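Local coordinates for protein L-talarate/Galactarate Dehydratase (Salmonella typhimurium, PDB 2PP0) that catalyses the magnesium-dependent dehydration of L-talarate and galactarate to 5-keto-4-deoxy-D-glucarate and also epimerizes L-talarate to galactarate, at residues P222-A227 with L248-E253; T272-G277 with A294-Q299; V162-T167 with N189-I194; E205-L210 with R241-F246. All coordinates share one frame; numbering follows the deposited sequence.

Contact 1 (P222-A227 with L248-E253); sequences PLMVDA and LIWIEE
Met224 lies against one face of the Trp250 indole, its CB 3.9 Å from the centroid of the five-membered ring in a CH-pi contact. The thioether then bends at chi2 and chi3, which brings SD to 4.9 Å from the centroid of the six-membered ring, an oblique Met-aromatic contact. At the indole edge, near the ring plane, sits Val225 O. The second flat pair is the carboxylates of Asp226 and Glu252, stacked with their planes 11° apart and with Asp226 OD2 3.6 Å from Glu252 OE2. Both side chains leave with CG anti to the backbone N (chi1 -179° and -177°), and both are ligands of the magnesium ion the enzyme uses. Lys197 is salt-bridged to Asp226 and Lys195 to Glu252, which would ease the crowding of like charge.

Parallel strand pairing underlies all this: Ile249 N donates to Leu223 O, Glu252 N to Val225 O, and Ala227 N to Glu252 O, the last at 3.0 Å. On the sheet face opposite the carboxylates, Val225 CG2 meets Leu248 CD1 at 3.7 Å. The two segments belong to a beta-alpha-beta unit of the TIM-barrel domain, in which helix 233-243 makes the connection. Strand 194-197 pairs with 223-226 and strand 274-276 with 251-252, while helix 203-217 packs on Leu223 and Val225.

Contact 2 (T272-G277 with A294-Q299); sequences TPIATG and ASDFVQ
Gln299 reaches back across Ala275 and Thr276, its extended chain bringing CD to 3.6 Å from Ala275 CB. Its OE1 comes near Thr276 N, but at too poor an angle for a hydrogen bond; NE2 instead donates to the magnesium ligand Glu252, making Gln299 a second-shell residue of the metal site. The backbone is tied here as well, Gln299 N donating to Thr276 O at 2.9 Å.

Thr276 turns to the sheet face opposite Ala275 and Phe297. With OG1 anti to the backbone N (chi1 -170°), CG2 falls between the backbone N and the carbonyl carbon and rests 3.7 Å from Ser295 OG, a hydroxyl that is itself bonded to Phe297 O at 2.9 Å. The pairing is parallel, strand 274-276 to strand 297-298 with helix 283-291 between them: a beta-alpha-beta crossover of the barrel.

Ile274 is gripped through its backbone. Its N donates to the anti lone pair of Asp296 OD2 at 2.7 Å, and its O accepts from two successive amides, Asp296 N at 2.8 Å and Phe297 N at 3.1 Å. Beside it, Pro273 CB abuts the edge of the Phe297 ring, in plane and 3.6 Å from CE1; that ring also meets Trp250.

Contact 3 (V162-T167 with N189-I194); sequences VQCYNT and NGIGGI
Tyr165 and Gly193 bring their backbones close, CA to CA 3.9 Å, where strand 161-166 meets the chain leading into strand 194-197. Gly193 has no side chain, and a CB there would run into Tyr165 CB, as one on Gly192 would into Cys164 O. A single bridge, Asn166 with Ile194, links the backbones, consistent with the first beta-alpha-beta step of the barrel, as in the mandelate racemase family. The connecting helix 176-188 ends in a Schellman motif with Gly190, at positive phi, as its C-prime residue.

Tyr165 has CG between the backbone N and the carbonyl carbon (chi1 73°). Its CB packs on Gly193, 3.4 Å from Gly193 O, while the ring is carried away from the loop. There the phenol OH hydrogen-bonds Lys195, a substrate-binding residue, and the ring meets that of Trp250 nearly at right angles.

Asn166 instead places CG anti to N (chi1 171°). Only its CB faces the loop, 3.9 Å from Ile191 CD1; the amide is held elsewhere, OD1 by Gly169 N and ND2 by His349. Ile191 has CG1 anti to its own N (chi1 -161°), and this swings CD1 over the strand backbone, 3.6 Å from Asn166 N and 3.7 Å from Cys164 O. Tyr12 of the second subunit packs on both Ile191 and Asn166.

Two backbone hydrogen bonds join the segments. Gly192 N donates to Cys164 O at 2.8 Å, although the N-H...O angle is far from straight. Further along, Asn166 N donates to Gly193 O at 2.9 Å.

Contact 4 (E205-L210 with R241-F246); sequences EDIRRL and RKMEQF
Leu210 supplies the CH-pi contact between the two segments: its CG stands over one face of the Phe246 ring, toward the rim, 4.0 Å from the centroid. CG anti to the backbone N (chi1 -176°) sends CG and its two methyls across to the ring. The opposite face of Phe246 carries Gln245 CG, and the glutamine is itself pinned by a straight hydrogen bond from NE2 to Lys242 O at 2.7 Å.

The remaining contacts across the segments are apolar. Leu210 CD2 is the shared point, 3.5 Å from Phe246 CD2 and 3.6 Å from Met243 CE. Ile207 CD1 touches the same methionine methyl at 4.2 Å and also lies 4.0 Å from Lys242 CG, the aliphatic part of a bent lysine chain whose NZ ends near Ile207 CG2.

No hydrogen bond spans the two segments. Polar ties run within each or beyond them: Arg208 is salt-bridged to Glu205 one turn back, and Phe246 O accepts from Arg214 of the first helix.

Helix 203-217 thus packs beside helix 233-243 and the residues that follow it on the outside of the barrel, with Leu210 and Met243 both resting on Val225 of strand 223-226, and Leu210 also reaching Leu223 and Leu196.

Contacts 1 and 2 are neighbours in one parallel sheet, their centres 9 Å apart, and are stitched by Glu253 N to Ala275 O (2.7 Å) and Ile251 O to Ala275 N (2.9 Å). The 189-194 segment of contact 3 runs into the neighbouring strand on the other side, Met224 N lying 3.0 Å from Ile194 O. Contact 4 is the outer layer: Met243 CB packs 4.2 Å from Leu248 CD1 of contact 1, and Glu244 OE2 is hydrogen-bonded to Thr272 OG1 of contact 2 at 2.8 Å. Contacts 1 to 3 converge on the active site: Asp226 and Glu252 bind magnesium, Gln299 bonds Glu252, and Tyr165 bonds the substrate-binding Lys195. Contact 4 stays outside, Met243 about 10 Å from Asp226 between side chains.

Contact 1 (P222-A227 with L248-E253)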
loop_
_atom_site.group_PDB
_atom_site.type_symbol
_atom_site.label_atom_id
_atom_site.label_comp_id
_atom_site.label_asym_id
_atom_site.label_seq_id
_atom_site.Cartn_x
_atom_site.Cartn_y
_atom_site.Cartn_z
ATOM N N PRO B 222 -11.924 9.073 28.174
ATOM C CA PRO B 222 -12.216 7.927 27.309
ATOM C C PRO B 222 -12.240 6.601 28.069
ATOM O O PRO B 222 -11.251 6.211 28.695
ATOM C CB PRO B 222 -11.095 7.986 26.276
ATOM C CG PRO B 222 -10.849 9.460 26.148
ATOM C CD PRO B 222 -10.833 9.885 27.604
ATOM N N LEU B 223 -13.380 5.918 28.012
ATOM C CA LEU B 223 -13.547 4.626 28.673
ATOM C C LEU B 223 -14.093 3.610 27.671
ATOM O O LEU B 223 -14.970 3.921 26.870
ATOM C CB LEU B 223 -14.503 4.754 29.860
ATOM C CG LEU B 223 -14.836 3.473 30.631
ATOM C CD1 LEU B 223 -13.566 2.809 31.149
ATOM C CD2 LEU B 223 -15.753 3.826 31.783
ATOM N N MET B 224 -13.560 2.395 27.715
ATOM C CA MET B 224 -13.998 1.350 26.803
ATOM C C MET B 224 -14.038 0.010 27.529
ATOM O O MET B 224 -13.445 -0.134 28.598
ATOM C CB MET B 224 -13.057 1.284 25.582
ATOM C CG MET B 224 -11.565 1.499 25.881
ATOM S SD MET B 224 -10.929 3.200 25.621
ATOM C CE MET B 224 -10.915 3.774 27.124
ATOM N N VAL B 225 -14.759 -0.960 26.970
ATOM C CA VAL B 225 -14.830 -2.282 27.592
ATOM C C VAL B 225 -14.538 -3.376 26.581
ATOM O O VAL B 225 -14.639 -3.161 25.369
ATOM C CB VAL B 225 -16.208 -2.546 28.256
ATOM C CG1 VAL B 225 -16.482 -1.482 29.304
ATOM C CG2 VAL B 225 -17.309 -2.571 27.211
ATOM N N ASP B 226 -14.183 -4.552 27.096
ATOM C CA ASP B 226 -13.830 -5.707 26.275
ATOM C C ASP B 226 -14.393 -6.994 26.904
ATOM O O ASP B 226 -14.022 -7.352 28.022
ATOM C CB ASP B 226 -12.301 -5.781 26.183
ATOM C CG ASP B 226 -11.811 -6.924 25.326
ATOM O OD1 ASP B 226 -12.646 -7.674 24.779
ATOM O OD2 ASP B 226 -10.577 -7.071 25.199
ATOM N N ALA B 227 -15.281 -7.682 26.186
ATOM C CA ALA B 227 -15.889 -8.918 26.698
ATOM C C ALA B 227 -15.150 -10.177 26.271
ATOM O O ALA B 227 -15.474 -11.277 26.724
ATOM C CB ALA B 227 -17.340 -9.007 26.256
ATOM N N LEU B 248 -19.261 4.998 26.340
ATOM C CA LEU B 248 -18.020 4.305 26.019
ATOM C C LEU B 248 -17.490 4.609 24.619
ATOM O O LEU B 248 -18.258 4.898 23.699
ATOM C CB LEU B 248 -18.232 2.794 26.148
ATOM C CG LEU B 248 -18.684 2.276 27.512
ATOM C CD1 LEU B 248 -18.971 0.781 27.428
ATOM C CD2 LEU B 248 -17.607 2.559 28.543
ATOM N N ILE B 249 -16.172 4.537 24.466
ATOM C CA ILE B 249 -15.547 4.763 23.167
ATOM C C ILE B 249 -15.928 3.579 22.282
ATOM O O ILE B 249 -16.136 3.734 21.079
ATOM C CB ILE B 249 -14.003 4.843 23.278
ATOM C CG1 ILE B 249 -13.604 6.049 24.134
ATOM C CG2 ILE B 249 -13.386 4.948 21.885
ATOM C CD1 ILE B 249 -14.130 7.385 23.593
ATOM N N TRP B 250 -16.012 2.393 22.888
ATOM C CA TRP B 250 -16.405 1.192 22.156
ATOM C C TRP B 250 -16.652 -0.017 23.060
ATOM O O TRP B 250 -16.284 -0.019 24.232
ATOM C CB TRP B 250 -15.346 0.827 21.096
ATOM C CG TRP B 250 -14.049 0.233 21.622
ATOM C CD1 TRP B 250 -13.904 -0.895 22.395
ATOM C CD2 TRP B 250 -12.722 0.712 21.370
ATOM N NE1 TRP B 250 -12.573 -1.142 22.633
ATOM C CE2 TRP B 250 -11.825 -0.172 22.017
ATOM C CE3 TRP B 250 -12.201 1.804 20.660
ATOM C CZ2 TRP B 250 -10.436 0.002 21.976
ATOM C CZ3 TRP B 250 -10.815 1.979 20.619
ATOM C CH2 TRP B 250 -9.952 1.079 21.275
ATOM N N ILE B 251 -17.305 -1.029 22.501
ATOM C CA ILE B 251 -17.563 -2.291 23.202
ATOM C C ILE B 251 -16.822 -3.298 22.332
ATOM O O ILE B 251 -17.191 -3.529 21.184
ATOM C CB ILE B 251 -19.065 -2.647 23.239
ATOM C CG1 ILE B 251 -19.821 -1.618 24.085
ATOM C CG2 ILE B 251 -19.255 -4.044 23.829
ATOM C CD1 ILE B 251 -21.333 -1.736 23.992
ATOM N N GLU B 252 -15.769 -3.885 22.878
ATOM C CA GLU B 252 -14.940 -4.813 22.127
ATOM C C GLU B 252 -15.305 -6.278 22.302
ATOM O O GLU B 252 -15.692 -6.711 23.384
ATOM C CB GLU B 252 -13.480 -4.591 22.520
ATOM C CG GLU B 252 -12.466 -5.437 21.771
ATOM C CD GLU B 252 -11.045 -5.082 22.166
ATOM O OE1 GLU B 252 -10.859 -4.004 22.776
ATOM O OE2 GLU B 252 -10.117 -5.862 21.861
ATOM N N GLU B 253 -15.175 -7.034 21.218
ATOM C CA GLU B 253 -15.458 -8.462 21.227
ATOM C C GLU B 253 -16.636 -8.896 22.097
ATOM O O GLU B 253 -16.469 -9.681 23.035
ATOM C CB GLU B 253 -14.209 -9.231 21.654
ATOM C CG GLU B 253 -13.104 -9.215 20.620
ATOM C CD GLU B 253 -12.207 -10.431 20.713
ATOM O OE1 GLU B 253 -11.510 -10.581 21.739
ATOM O OE2 GLU B 253 -12.204 -11.241 19.758
#

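Contact 2 (T272-G277 with A294-Q299)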
loop_
_atom_site.group_PDB
_atom_site.type_symbol
_atom_site.label_atom_id
_atom_site.label_comp_id
_atom_site.label_asym_id
_atom_site.label_seq_id
_atom_site.Cartn_x
_atom_site.Cartn_y
_atom_site.Cartn_z
ATOM N N THR B 272 -23.330 3.139 20.461
ATOM C CA THR B 272 -21.969 2.928 20.934
ATOM C C THR B 272 -21.232 2.111 19.885
ATOM O O THR B 272 -21.778 1.153 19.337
ATOM C CB THR B 272 -21.935 2.130 22.250
ATOM O OG1 THR B 272 -22.643 2.846 23.265
ATOM C CG2 THR B 272 -20.495 1.908 22.697
ATOM N N PRO B 273 -19.988 2.490 19.577
ATOM C CA PRO B 273 -19.215 1.751 18.579
ATOM C C PRO B 273 -18.913 0.324 19.028
ATOM O O PRO B 273 -18.765 0.056 20.222
ATOM C CB PRO B 273 -17.946 2.589 18.441
ATOM C CG PRO B 273 -18.447 3.987 18.697
ATOM C CD PRO B 273 -19.339 3.775 19.899
ATOM N N ILE B 274 -18.835 -0.588 18.064
ATOM C CA ILE B 274 -18.517 -1.988 18.349
ATOM C C ILE B 274 -17.124 -2.223 17.778
ATOM O O ILE B 274 -16.820 -1.749 16.686
ATOM C CB ILE B 274 -19.519 -2.954 17.660
ATOM C CG1 ILE B 274 -20.912 -2.776 18.269
ATOM C CG2 ILE B 274 -19.051 -4.409 17.818
ATOM C CD1 ILE B 274 -20.967 -3.049 19.761
ATOM N N ALA B 275 -16.284 -2.939 18.515
ATOM C CA ALA B 275 -14.926 -3.224 18.068
ATOM C C ALA B 275 -14.625 -4.717 18.119
ATOM O O ALA B 275 -15.128 -5.423 18.991
ATOM C CB ALA B 275 -13.924 -2.473 18.938
ATOM N N THR B 276 -13.806 -5.192 17.184
ATOM C CA THR B 276 -13.426 -6.599 17.163
ATOM C C THR B 276 -12.334 -6.880 16.139
ATOM O O THR B 276 -12.008 -6.022 15.302
ATOM C CB THR B 276 -14.636 -7.510 16.850
ATOM O OG1 THR B 276 -14.270 -8.880 17.073
ATOM C CG2 THR B 276 -15.074 -7.339 15.398
ATOM N N GLY B 277 -11.756 -8.079 16.225
ATOM C CA GLY B 277 -10.727 -8.475 15.277
ATOM C C GLY B 277 -9.394 -8.994 15.795
ATOM O O GLY B 277 -8.640 -9.596 15.031
ATOM N N ALA B 294 -19.332 -5.900 10.342
ATOM C CA ALA B 294 -19.277 -6.396 11.713
ATOM C C ALA B 294 -18.953 -5.369 12.795
ATOM O O ALA B 294 -19.502 -5.437 13.898
ATOM C CB ALA B 294 -18.274 -7.544 11.793
ATOM N N SER B 295 -18.073 -4.414 12.500
ATOM C CA SER B 295 -17.695 -3.449 13.524
ATOM C C SER B 295 -17.346 -2.037 13.058
ATOM O O SER B 295 -17.009 -1.810 11.896
ATOM C CB SER B 295 -16.515 -4.007 14.326
ATOM O OG SER B 295 -15.398 -4.238 13.474
ATOM N N ASP B 296 -17.420 -1.106 14.005
ATOM C CA ASP B 296 -17.118 0.306 13.786
ATOM C C ASP B 296 -15.608 0.524 13.888
ATOM O O ASP B 296 -15.045 1.403 13.227
ATOM C CB ASP B 296 -17.861 1.141 14.833
ATOM C CG ASP B 296 -19.363 0.906 14.791
ATOM O OD1 ASP B 296 -19.996 1.325 13.802
ATOM O OD2 ASP B 296 -19.905 0.291 15.735
ATOM N N PHE B 297 -14.964 -0.276 14.735
ATOM C CA PHE B 297 -13.511 -0.233 14.915
ATOM C C PHE B 297 -12.961 -1.589 14.487
ATOM O O PHE B 297 -13.479 -2.632 14.899
ATOM C CB PHE B 297 -13.116 -0.016 16.385
ATOM C CG PHE B 297 -13.214 1.411 16.853
ATOM C CD1 PHE B 297 -14.437 1.958 17.228
ATOM C CD2 PHE B 297 -12.068 2.203 16.936
ATOM C CE1 PHE B 297 -14.520 3.273 17.680
ATOM C CE2 PHE B 297 -12.139 3.519 17.388
ATOM C CZ PHE B 297 -13.368 4.056 17.761
ATOM N N VAL B 298 -11.925 -1.578 13.657
ATOM C CA VAL B 298 -11.294 -2.810 13.204
ATOM C C VAL B 298 -10.016 -2.961 14.022
ATOM O O VAL B 298 -9.185 -2.046 14.063
ATOM C CB VAL B 298 -10.963 -2.745 11.698
ATOM C CG1 VAL B 298 -10.233 -4.004 11.260
ATOM C CG2 VAL B 298 -12.255 -2.580 10.899
ATOM N N GLN B 299 -9.858 -4.112 14.673
ATOM C CA GLN B 299 -8.698 -4.345 15.523
ATOM C C GLN B 299 -7.769 -5.464 15.073
ATOM O O GLN B 299 -7.765 -6.562 15.648
ATOM C CB GLN B 299 -9.172 -4.609 16.947
ATOM C CG GLN B 299 -10.032 -3.481 17.481
ATOM C CD GLN B 299 -10.593 -3.777 18.847
ATOM O OE1 GLN B 299 -11.409 -4.690 19.011
ATOM N NE2 GLN B 299 -10.159 -3.011 19.843
#

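Contact 3 (V162-T167 with N189-I194)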
loop_
_atom_site.group_PDB
_atom_site.type_symbol
_atom_site.label_atom_id
_atom_site.label_comp_id
_atom_site.label_asym_id
_atom_site.label_seq_id
_atom_site.Cartn_x
_atom_site.Cartn_y
_atom_site.Cartn_z
ATOM N N VAL B 162 0.042 8.971 18.825
ATOM C CA VAL B 162 -1.254 8.299 18.779
ATOM C C VAL B 162 -1.931 8.210 20.147
ATOM O O VAL B 162 -1.277 7.906 21.147
ATOM C CB VAL B 162 -1.099 6.860 18.214
ATOM C CG1 VAL B 162 -2.455 6.161 18.159
ATOM C CG2 VAL B 162 -0.480 6.907 16.824
ATOM N N GLN B 163 -3.239 8.474 20.184
ATOM C CA GLN B 163 -4.015 8.387 21.426
ATOM C C GLN B 163 -3.748 6.995 21.984
ATOM O O GLN B 163 -3.781 6.020 21.241
ATOM C CB GLN B 163 -5.518 8.480 21.158
ATOM C CG GLN B 163 -6.016 9.739 20.512
ATOM C CD GLN B 163 -7.502 9.654 20.223
ATOM O OE1 GLN B 163 -7.954 8.780 19.481
ATOM N NE2 GLN B 163 -8.268 10.556 20.813
ATOM N N CYS B 164 -3.528 6.895 23.289
ATOM C CA CYS B 164 -3.229 5.609 23.900
ATOM C C CYS B 164 -4.090 5.322 25.135
ATOM O O CYS B 164 -4.325 6.210 25.957
ATOM C CB CYS B 164 -1.739 5.583 24.271
ATOM S SG CYS B 164 -1.071 3.991 24.789
ATOM N N TYR B 165 -4.567 4.081 25.250
ATOM C CA TYR B 165 -5.368 3.669 26.395
ATOM C C TYR B 165 -4.673 2.471 27.050
ATOM O O TYR B 165 -3.911 1.756 26.396
ATOM C CB TYR B 165 -6.797 3.301 25.953
ATOM C CG TYR B 165 -6.934 1.986 25.208
ATOM C CD1 TYR B 165 -7.097 0.781 25.899
ATOM C CD2 TYR B 165 -6.902 1.945 23.816
ATOM C CE1 TYR B 165 -7.225 -0.435 25.220
ATOM C CE2 TYR B 165 -7.028 0.739 23.124
ATOM C CZ TYR B 165 -7.190 -0.446 23.834
ATOM O OH TYR B 165 -7.320 -1.636 23.153
ATOM N N ASN B 166 -4.906 2.258 28.340
ATOM C CA ASN B 166 -4.276 1.127 29.014
ATOM C C ASN B 166 -5.241 -0.037 29.216
ATOM O O ASN B 166 -6.427 0.166 29.479
ATOM C CB ASN B 166 -3.699 1.540 30.370
ATOM C CG ASN B 166 -3.232 0.340 31.188
ATOM O OD1 ASN B 166 -4.035 -0.346 31.818
ATOM N ND2 ASN B 166 -1.933 0.074 31.162
ATOM N N THR B 167 -4.711 -1.254 29.094
ATOM C CA THR B 167 -5.490 -2.484 29.256
ATOM C C THR B 167 -4.990 -3.294 30.452
ATOM O O THR B 167 -5.781 -3.919 31.163
ATOM C CB THR B 167 -5.390 -3.365 27.988
ATOM O OG1 THR B 167 -6.086 -2.728 26.911
ATOM C CG2 THR B 167 -5.993 -4.747 28.233
ATOM N N ASN B 189 0.412 8.888 34.811
ATOM C CA ASN B 189 1.506 8.700 33.866
ATOM C C ASN B 189 1.174 9.216 32.468
ATOM O O ASN B 189 1.925 8.989 31.521
ATOM C CB ASN B 189 1.899 7.224 33.813
ATOM C CG ASN B 189 2.681 6.787 35.039
ATOM O OD1 ASN B 189 3.863 7.106 35.182
ATOM N ND2 ASN B 189 2.022 6.059 35.934
ATOM N N GLY B 190 0.041 9.902 32.347
ATOM C CA GLY B 190 -0.351 10.474 31.071
ATOM C C GLY B 190 -1.171 9.619 30.121
ATOM O O GLY B 190 -1.195 9.891 28.923
ATOM N N ILE B 191 -1.849 8.599 30.636
ATOM C CA ILE B 191 -2.656 7.731 29.781
ATOM C C ILE B 191 -3.841 8.497 29.193
ATOM O O ILE B 191 -4.388 9.398 29.833
ATOM C CB ILE B 191 -3.180 6.497 30.563
ATOM C CG1 ILE B 191 -3.588 5.397 29.580
ATOM C CG2 ILE B 191 -4.369 6.882 31.434
ATOM C CD1 ILE B 191 -2.426 4.826 28.803
ATOM N N GLY B 192 -4.241 8.132 27.978
ATOM C CA GLY B 192 -5.349 8.808 27.328
ATOM C C GLY B 192 -6.678 8.078 27.370
ATOM O O GLY B 192 -7.689 8.601 26.904
ATOM N N GLY B 193 -6.688 6.873 27.927
ATOM C CA GLY B 193 -7.923 6.115 28.002
ATOM C C GLY B 193 -7.782 4.872 28.855
ATOM O O GLY B 193 -6.673 4.413 29.123
ATOM N N ILE B 194 -8.914 4.315 29.272
ATOM C CA ILE B 194 -8.926 3.125 30.119
ATOM C C ILE B 194 -9.899 2.079 29.593
ATOM O O ILE B 194 -11.054 2.392 29.327
ATOM C CB ILE B 194 -9.366 3.479 31.567
ATOM C CG1 ILE B 194 -8.311 4.358 32.242
ATOM C CG2 ILE B 194 -9.619 2.195 32.367
ATOM C CD1 ILE B 194 -6.954 3.680 32.409
#

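Contact 4 (E205-L210 with R241-F246)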
loop_
_atom_site.group_PDB
_atom_site.type_symbol
_atom_site.label_atom_id
_atom_site.label_comp_id
_atom_site.label_asym_id
_atom_site.label_seq_id
_atom_site.Cartn_x
_atom_site.Cartn_y
_atom_site.Cartn_z
ATOM N N GLU B 205 -21.760 -7.907 38.456
ATOM C CA GLU B 205 -20.461 -7.474 38.958
ATOM C C GLU B 205 -19.690 -6.651 37.922
ATOM O O GLU B 205 -18.823 -5.851 38.285
ATOM C CB GLU B 205 -19.635 -8.690 39.392
ATOM C CG GLU B 205 -18.362 -8.360 40.166
ATOM C CD GLU B 205 -18.615 -7.469 41.379
ATOM O OE1 GLU B 205 -19.633 -7.679 42.078
ATOM O OE2 GLU B 205 -17.787 -6.569 41.641
ATOM N N ASP B 206 -20.003 -6.850 36.641
ATOM C CA ASP B 206 -19.343 -6.101 35.571
ATOM C C ASP B 206 -19.901 -4.685 35.507
ATOM O O ASP B 206 -19.157 -3.720 35.300
ATOM C CB ASP B 206 -19.549 -6.777 34.216
ATOM C CG ASP B 206 -18.547 -7.877 33.954
ATOM O OD1 ASP B 206 -17.543 -7.954 34.692
ATOM O OD2 ASP B 206 -18.756 -8.658 33.000
ATOM N N ILE B 207 -21.213 -4.564 35.671
ATOM C CA ILE B 207 -21.859 -3.259 35.654
ATOM C C ILE B 207 -21.359 -2.484 36.869
ATOM O O ILE B 207 -21.091 -1.285 36.789
ATOM C CB ILE B 207 -23.399 -3.388 35.733
ATOM C CG1 ILE B 207 -23.942 -3.956 34.420
ATOM C CG2 ILE B 207 -24.029 -2.031 36.048
ATOM C CD1 ILE B 207 -23.594 -3.123 33.198
ATOM N N ARG B 208 -21.229 -3.189 37.988
ATOM C CA ARG B 208 -20.757 -2.597 39.233
ATOM C C ARG B 208 -19.360 -2.006 39.060
ATOM O O ARG B 208 -19.118 -0.847 39.399
ATOM C CB ARG B 208 -20.741 -3.656 40.336
ATOM C CG ARG B 208 -20.097 -3.193 41.630
ATOM C CD ARG B 208 -20.210 -4.243 42.717
ATOM N NE ARG B 208 -19.526 -3.817 43.933
ATOM C CZ ARG B 208 -18.210 -3.872 44.113
ATOM N NH1 ARG B 208 -17.424 -4.347 43.155
ATOM N NH2 ARG B 208 -17.680 -3.442 45.251
ATOM N N ARG B 209 -18.442 -2.810 38.534
ATOM C CA ARG B 209 -17.079 -2.354 38.316
ATOM C C ARG B 209 -17.047 -1.209 37.308
ATOM O O ARG B 209 -16.358 -0.210 37.520
ATOM C CB ARG B 209 -16.210 -3.520 37.833
ATOM C CG ARG B 209 -15.980 -4.578 38.899
ATOM C CD ARG B 209 -15.699 -5.952 38.306
ATOM N NE ARG B 209 -14.408 -6.052 37.626
ATOM C CZ ARG B 209 -13.228 -5.971 38.233
ATOM N NH1 ARG B 209 -13.160 -5.780 39.545
ATOM N NH2 ARG B 209 -12.112 -6.101 37.531
ATOM N N LEU B 210 -17.806 -1.345 36.221
ATOM C CA LEU B 210 -17.845 -0.315 35.185
ATOM C C LEU B 210 -18.383 1.008 35.727
ATOM O O LEU B 210 -17.880 2.078 35.380
ATOM C CB LEU B 210 -18.698 -0.780 33.995
ATOM C CG LEU B 210 -18.769 0.133 32.761
ATOM C CD1 LEU B 210 -17.368 0.412 32.232
ATOM C CD2 LEU B 210 -19.608 -0.532 31.683
ATOM N N ARG B 241 -27.414 -2.194 25.725
ATOM C CA ARG B 241 -28.425 -1.178 25.990
ATOM C C ARG B 241 -28.111 -0.503 27.319
ATOM O O ARG B 241 -28.183 0.721 27.447
ATOM C CB ARG B 241 -29.820 -1.806 26.090
ATOM C CG ARG B 241 -30.309 -2.559 24.858
ATOM C CD ARG B 241 -30.517 -1.644 23.670
ATOM N NE ARG B 241 -31.311 -2.305 22.639
ATOM C CZ ARG B 241 -31.446 -1.856 21.395
ATOM N NH1 ARG B 241 -30.834 -0.735 21.018
ATOM N NH2 ARG B 241 -32.195 -2.524 20.528
ATOM N N LYS B 242 -27.772 -1.327 28.304
ATOM C CA LYS B 242 -27.463 -0.873 29.653
ATOM C C LYS B 242 -26.184 -0.043 29.736
ATOM O O LYS B 242 -26.043 0.803 30.620
ATOM C CB LYS B 242 -27.345 -2.086 30.580
ATOM C CG LYS B 242 -27.205 -1.750 32.056
ATOM C CD LYS B 242 -28.507 -1.200 32.620
ATOM C CE LYS B 242 -28.352 -0.792 34.081
ATOM N NZ LYS B 242 -27.803 -1.902 34.910
ATOM N N MET B 243 -25.251 -0.281 28.818
ATOM C CA MET B 243 -23.986 0.448 28.824
ATOM C C MET B 243 -23.987 1.735 28.010
ATOM O O MET B 243 -23.022 2.495 28.059
ATOM C CB MET B 243 -22.854 -0.458 28.324
ATOM C CG MET B 243 -22.487 -1.576 29.278
ATOM S SD MET B 243 -21.173 -2.626 28.647
ATOM C CE MET B 243 -20.749 -3.487 30.068
ATOM N N GLU B 244 -25.058 1.987 27.263
ATOM C CA GLU B 244 -25.126 3.197 26.439
ATOM C C GLU B 244 -24.999 4.476 27.264
ATOM O O GLU B 244 -24.624 5.526 26.745
ATOM C CB GLU B 244 -26.436 3.225 25.636
ATOM C CG GLU B 244 -26.498 2.176 24.530
ATOM C CD GLU B 244 -26.489 2.782 23.133
ATOM O OE1 GLU B 244 -27.581 3.075 22.602
ATOM O OE2 GLU B 244 -25.391 2.972 22.569
ATOM N N GLN B 245 -25.299 4.375 28.555
ATOM C CA GLN B 245 -25.235 5.522 29.453
ATOM C C GLN B 245 -23.809 5.930 29.826
ATOM O O GLN B 245 -23.567 7.079 30.203
ATOM C CB GLN B 245 -26.028 5.223 30.727
ATOM C CG GLN B 245 -25.504 4.035 31.518
ATOM C CD GLN B 245 -26.446 3.614 32.634
ATOM O OE1 GLN B 245 -26.760 4.399 33.531
ATOM N NE2 GLN B 245 -26.903 2.366 32.582
ATOM N N PHE B 246 -22.869 4.995 29.720
ATOM C CA PHE B 246 -21.478 5.277 30.064
ATOM C C PHE B 246 -20.710 6.010 28.957
ATOM O O PHE B 246 -19.556 6.399 29.151
ATOM C CB PHE B 246 -20.761 3.974 30.430
ATOM C CG PHE B 246 -21.374 3.250 31.604
ATOM C CD1 PHE B 246 -21.349 3.811 32.878
ATOM C CD2 PHE B 246 -21.981 2.006 31.432
ATOM C CE1 PHE B 246 -21.920 3.146 33.966
ATOM C CE2 PHE B 246 -22.554 1.331 32.511
ATOM C CZ PHE B 246 -22.525 1.900 33.781
#